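Local coordinates for extracellular PQQ-dependent sugar dehydrogenase (Coprinopsis cinerea, PDB 6JT6), which probably oxidises sugars using pyrroloquinoline quinone as cofactor, with this cytochrome b domain carrying haem, probably for electron transfer, at residues T15-Y20 / Y170-G175; C123-G128 / I133-S138. All blocks are in the same frame, centred on the assembly; numbering follows the deposited sequence.

Overall arrangement
Contact 1 and contact 2 lie in the haem-bearing cytochrome domain, their centres about 14 Å apart. Contact 1 spans the interior between the two β-sheets and is made almost wholly by aromatic rings, without a hydrogen bond. Contact 2 brings together two parts of the long loop that links one sheet to the other; its isoleucine and tryptophan are buried, yet Arg125 and Thr135 lie at the surface, and backbone carbonyls do much of the holding. In sequence, both segments of contact 2 fall between those of contact 1. The two meet at Ile174, whose N probably hydrogen-bonds Gly137 O at 3.1 Å. Strand 138-146, entered from contact 2, pairs with strand 166-173 of contact 1.

Contact 1 (T15-Y20 / Y170-G175); sequences TFSRFY and YGFDIG
Phe19 and Tyr170 stack across the interior of a β-sandwich, bringing strand 15-21 of the mixed sheet against strand 166-173, an edge strand of the six-stranded antiparallel sheet. It is an offset stack: the ring centroids are 4.0 Å apart and the planes differ by only 11°. Tyr170 CD2 lies over the middle of the phenyl ring, whereas Phe19 CG sits nearer the rim of the phenol. A chi1 of 173°, with CG beside the carbonyl carbon, lays the Phe19 ring on the phenol, and its CB also sits over the same tyrosine face, a CH-pi contact 4.0 Å from the centroid. Two flat rings suit the place because they can lie nearly parallel between the strands; Trp143 meets Phe19 and Phe141 packs on Tyr170, extending the aromatic cluster. A serine in place of Phe19 would probably leave one face of the Tyr170 ring without its stacking partner and open a gap between the sheets. Tyr170 stands about 8 Å from the bound haem at the nearest approach of its side chain. Farther along, the small Ser17 faces the bulky Phe172, its OG coming obliquely to Phe172 CD1 at 4.5 Å.

Contact 2 (C123-G128 / I133-S138); sequences CTRWTG and IPTTGS
Ile133 N donates a hydrogen bond to Thr124 O (2.9 Å, N-H...O angle 152°) from above the carbonyl plane, 35° out of it, bringing the two backbones to 4.9 Å between the CA atoms of Thr124 and Ile133. Arg125 adds to this link through its guanidinium group. Its chain bends at chi2 (-79°) and turns back to the carbonyl of the residue before it, so that NH2 makes two weak hydrogen bonds of 3.2 Å, one to Thr124 O and one to Ile133 O. Thr124 O thus accepts from both the Ile133 amide and the guanidinium. A long, bendable cation suits this exposed position: it can span two carbonyls while lying beside the attached N-acetylglucosamine. Ile133 supplies the apolar part. The indole of Trp126 presents its edge, CH2 lying 3.8 Å from Ile133 CG1, and its NE1 is hydrogen-bonded to Asn68. Ile133 CD1 approaches Cys123 O at 3.6 Å; this carbonyl, at the edge of the indole and in its plane, is buried and has no polar partner in the model. A branched aliphatic residue suits a site walled by carbonyl, indole and Phe44. The Thr124 hydroxyl bonds to Asp42, Cys123 is in a disulfide with Cys120, and Arg178 binds the carbonyls of Pro134 and Thr135. These bonds lie in the irregular connection that leaves strand 113-121 and enters strand 138-146, crossing between the two sheets of a β-sandwich of the cellobiose dehydrogenase cytochrome-domain family.

Contact 1 (T15-Y20 / Y170-G175)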
# COMPACT_ATOMS: atom_id res chain seq x y z
N THR A 15 -1.32 -9.21 -11.74
CA THR A 15 -2.21 -8.12 -12.07
C THR A 15 -2.72 -7.50 -10.77
O THR A 15 -3.01 -8.23 -9.80
CB THR A 15 -3.42 -8.58 -12.94
OG1 THR A 15 -4.22 -9.50 -12.18
CG2 THR A 15 -2.93 -9.22 -14.21
N PHE A 16 -2.75 -6.16 -10.73
CA PHE A 16 -3.28 -5.44 -9.55
C PHE A 16 -4.53 -4.64 -10.00
O PHE A 16 -4.68 -4.30 -11.19
CB PHE A 16 -2.26 -4.41 -9.04
CG PHE A 16 -1.02 -5.00 -8.41
CD1 PHE A 16 -0.88 -5.04 -7.01
CD2 PHE A 16 0.06 -5.43 -9.21
CE1 PHE A 16 0.30 -5.56 -6.41
CE2 PHE A 16 1.22 -5.93 -8.62
CZ PHE A 16 1.35 -6.01 -7.24
N SER A 17 -5.39 -4.33 -9.03
CA SER A 17 -6.27 -3.18 -9.18
C SER A 17 -5.43 -1.93 -8.83
O SER A 17 -5.04 -1.71 -7.65
CB SER A 17 -7.50 -3.32 -8.28
OG SER A 17 -8.26 -2.13 -8.34
N ARG A 18 -5.14 -1.12 -9.84
CA ARG A 18 -4.18 -0.01 -9.69
C ARG A 18 -4.80 1.37 -9.93
O ARG A 18 -5.57 1.56 -10.88
CB ARG A 18 -3.00 -0.17 -10.65
CG ARG A 18 -1.87 0.78 -10.30
CD ARG A 18 -1.26 1.47 -11.52
NE ARG A 18 -2.14 1.68 -12.68
CZ ARG A 18 -1.67 2.04 -13.88
NH1 ARG A 18 -0.37 2.24 -14.04
NH2 ARG A 18 -2.50 2.21 -14.90
N PHE A 19 -4.46 2.29 -9.02
CA PHE A 19 -4.83 3.70 -9.09
C PHE A 19 -3.53 4.41 -9.41
O PHE A 19 -2.55 4.32 -8.65
CB PHE A 19 -5.38 4.24 -7.73
CG PHE A 19 -5.61 5.75 -7.70
CD1 PHE A 19 -6.73 6.32 -8.33
CD2 PHE A 19 -4.72 6.60 -7.05
CE1 PHE A 19 -6.95 7.71 -8.32
CE2 PHE A 19 -4.93 7.98 -7.01
CZ PHE A 19 -6.05 8.54 -7.65
N TYR A 20 -3.53 5.09 -10.56
CA TYR A 20 -2.39 5.85 -11.01
C TYR A 20 -2.73 7.33 -10.79
O TYR A 20 -3.79 7.79 -11.18
CB TYR A 20 -2.04 5.55 -12.48
CG TYR A 20 -1.06 6.56 -13.04
CD1 TYR A 20 0.29 6.47 -12.72
CD2 TYR A 20 -1.49 7.61 -13.86
CE1 TYR A 20 1.20 7.40 -13.21
CE2 TYR A 20 -0.59 8.55 -14.35
CZ TYR A 20 0.74 8.44 -14.01
OH TYR A 20 1.65 9.35 -14.48
N TYR A 170 -10.21 8.05 -3.21
CA TYR A 170 -10.98 7.59 -4.38
C TYR A 170 -11.80 6.39 -3.96
O TYR A 170 -11.41 5.67 -3.03
CB TYR A 170 -10.04 7.24 -5.56
CG TYR A 170 -8.99 6.20 -5.21
CD1 TYR A 170 -9.25 4.83 -5.36
CD2 TYR A 170 -7.75 6.58 -4.71
CE1 TYR A 170 -8.30 3.89 -5.02
CE2 TYR A 170 -6.79 5.64 -4.36
CZ TYR A 170 -7.06 4.30 -4.54
OH TYR A 170 -6.08 3.37 -4.20
N GLY A 171 -12.93 6.19 -4.64
CA GLY A 171 -13.76 5.01 -4.48
C GLY A 171 -13.31 3.89 -5.42
O GLY A 171 -12.74 4.13 -6.49
N PHE A 172 -13.51 2.66 -4.99
CA PHE A 172 -13.36 1.54 -5.93
C PHE A 172 -14.18 0.32 -5.54
O PHE A 172 -14.57 0.14 -4.38
CB PHE A 172 -11.89 1.17 -6.16
CG PHE A 172 -11.26 0.46 -5.01
CD1 PHE A 172 -11.04 -0.91 -5.07
CD2 PHE A 172 -10.91 1.15 -3.86
CE1 PHE A 172 -10.46 -1.58 -4.00
CE2 PHE A 172 -10.32 0.50 -2.78
CZ PHE A 172 -10.09 -0.87 -2.86
N ASP A 173 -14.36 -0.53 -6.54
CA ASP A 173 -15.09 -1.78 -6.43
C ASP A 173 -14.13 -2.83 -5.86
O ASP A 173 -13.22 -3.29 -6.56
CB ASP A 173 -15.56 -2.18 -7.83
CG ASP A 173 -16.45 -3.38 -7.82
OD1 ASP A 173 -16.46 -4.17 -6.85
OD2 ASP A 173 -17.15 -3.54 -8.83
N ILE A 174 -14.37 -3.22 -4.62
CA ILE A 174 -13.49 -4.17 -3.89
C ILE A 174 -13.53 -5.57 -4.52
O ILE A 174 -12.49 -6.21 -4.68
CB ILE A 174 -13.79 -4.19 -2.36
CG1 ILE A 174 -12.70 -4.90 -1.55
CG2 ILE A 174 -15.14 -4.83 -2.06
CD1 ILE A 174 -11.38 -4.15 -1.58
N GLY A 175 -14.74 -6.03 -4.86
CA GLY A 175 -14.93 -7.32 -5.52
C GLY A 175 -14.15 -7.46 -6.81
O GLY A 175 -13.69 -8.54 -7.15

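Contact 2 (C123-G128 / I133-S138)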
# COMPACT_ATOMS: atom_id res chain seq x y z
N CYS A 123 -5.73 -6.50 8.43
CA CYS A 123 -5.81 -5.16 7.90
C CYS A 123 -7.17 -4.86 7.32
O CYS A 123 -7.31 -3.89 6.60
CB CYS A 123 -4.77 -4.97 6.79
SG CYS A 123 -3.07 -5.18 7.34
N THR A 124 -8.17 -5.72 7.56
CA THR A 124 -9.47 -5.50 6.91
C THR A 124 -10.59 -5.18 7.92
O THR A 124 -11.69 -4.88 7.52
CB THR A 124 -9.88 -6.71 6.06
OG1 THR A 124 -10.06 -7.81 6.95
CG2 THR A 124 -8.79 -7.07 5.03
N ARG A 125 -10.28 -5.27 9.22
CA ARG A 125 -11.22 -4.86 10.29
C ARG A 125 -10.51 -3.97 11.29
O ARG A 125 -9.35 -4.24 11.66
CB ARG A 125 -11.81 -6.08 11.01
CG ARG A 125 -12.69 -6.94 10.12
CD ARG A 125 -14.09 -6.36 9.94
NE ARG A 125 -14.88 -7.18 9.01
CZ ARG A 125 -15.18 -6.84 7.75
NH1 ARG A 125 -15.90 -7.68 7.01
NH2 ARG A 125 -14.76 -5.69 7.24
N TRP A 126 -11.17 -2.91 11.72
CA TRP A 126 -10.64 -2.04 12.79
C TRP A 126 -11.74 -1.25 13.49
O TRP A 126 -12.85 -1.14 13.01
CB TRP A 126 -9.59 -1.08 12.24
CG TRP A 126 -10.07 -0.22 11.09
CD1 TRP A 126 -10.71 0.98 11.17
CD2 TRP A 126 -9.93 -0.51 9.68
NE1 TRP A 126 -10.97 1.47 9.91
CE2 TRP A 126 -10.52 0.57 8.98
CE3 TRP A 126 -9.36 -1.58 8.96
CZ2 TRP A 126 -10.53 0.65 7.57
CZ3 TRP A 126 -9.36 -1.50 7.53
CH2 TRP A 126 -9.96 -0.39 6.87
N THR A 127 -11.41 -0.62 14.61
CA THR A 127 -12.47 0.12 15.32
C THR A 127 -12.39 1.59 14.95
O THR A 127 -11.35 2.21 15.04
CB THR A 127 -12.42 -0.13 16.85
OG1 THR A 127 -11.14 0.25 17.36
CG2 THR A 127 -12.62 -1.60 17.14
N GLY A 128 -13.49 2.13 14.47
CA GLY A 128 -13.54 3.53 14.11
C GLY A 128 -13.38 3.68 12.62
O GLY A 128 -13.15 2.70 11.91
N ILE A 133 -12.49 -2.96 5.56
CA ILE A 133 -12.62 -3.02 4.11
C ILE A 133 -13.78 -4.00 3.87
O ILE A 133 -13.70 -5.14 4.32
CB ILE A 133 -11.31 -3.49 3.42
CG1 ILE A 133 -10.13 -2.51 3.68
CG2 ILE A 133 -11.51 -3.65 1.91
CD1 ILE A 133 -8.76 -3.09 3.36
N PRO A 134 -14.85 -3.57 3.16
CA PRO A 134 -16.00 -4.48 2.97
C PRO A 134 -15.65 -5.73 2.13
O PRO A 134 -14.67 -5.72 1.38
CB PRO A 134 -17.04 -3.61 2.25
CG PRO A 134 -16.26 -2.50 1.62
CD PRO A 134 -15.06 -2.25 2.53
N THR A 135 -16.44 -6.79 2.27
CA THR A 135 -16.25 -8.02 1.48
C THR A 135 -16.65 -7.74 0.04
O THR A 135 -16.01 -8.21 -0.90
CB THR A 135 -17.08 -9.23 2.01
OG1 THR A 135 -16.89 -9.37 3.41
CG2 THR A 135 -16.64 -10.52 1.35
N THR A 136 -17.74 -6.99 -0.12
CA THR A 136 -18.26 -6.63 -1.44
C THR A 136 -18.69 -5.17 -1.43
O THR A 136 -18.93 -4.55 -0.38
CB THR A 136 -19.49 -7.49 -1.85
OG1 THR A 136 -20.50 -7.35 -0.85
CG2 THR A 136 -19.13 -8.97 -2.03
N GLY A 137 -18.82 -4.61 -2.63
CA GLY A 137 -19.35 -3.26 -2.75
C GLY A 137 -18.23 -2.25 -2.87
O GLY A 137 -17.14 -2.57 -3.37
N SER A 138 -18.50 -1.03 -2.44
CA SER A 138 -17.55 0.05 -2.63
C SER A 138 -16.67 0.25 -1.41
O SER A 138 -17.13 0.22 -0.26
CB SER A 138 -18.26 1.35 -3.00
OG SER A 138 -19.27 1.66 -2.05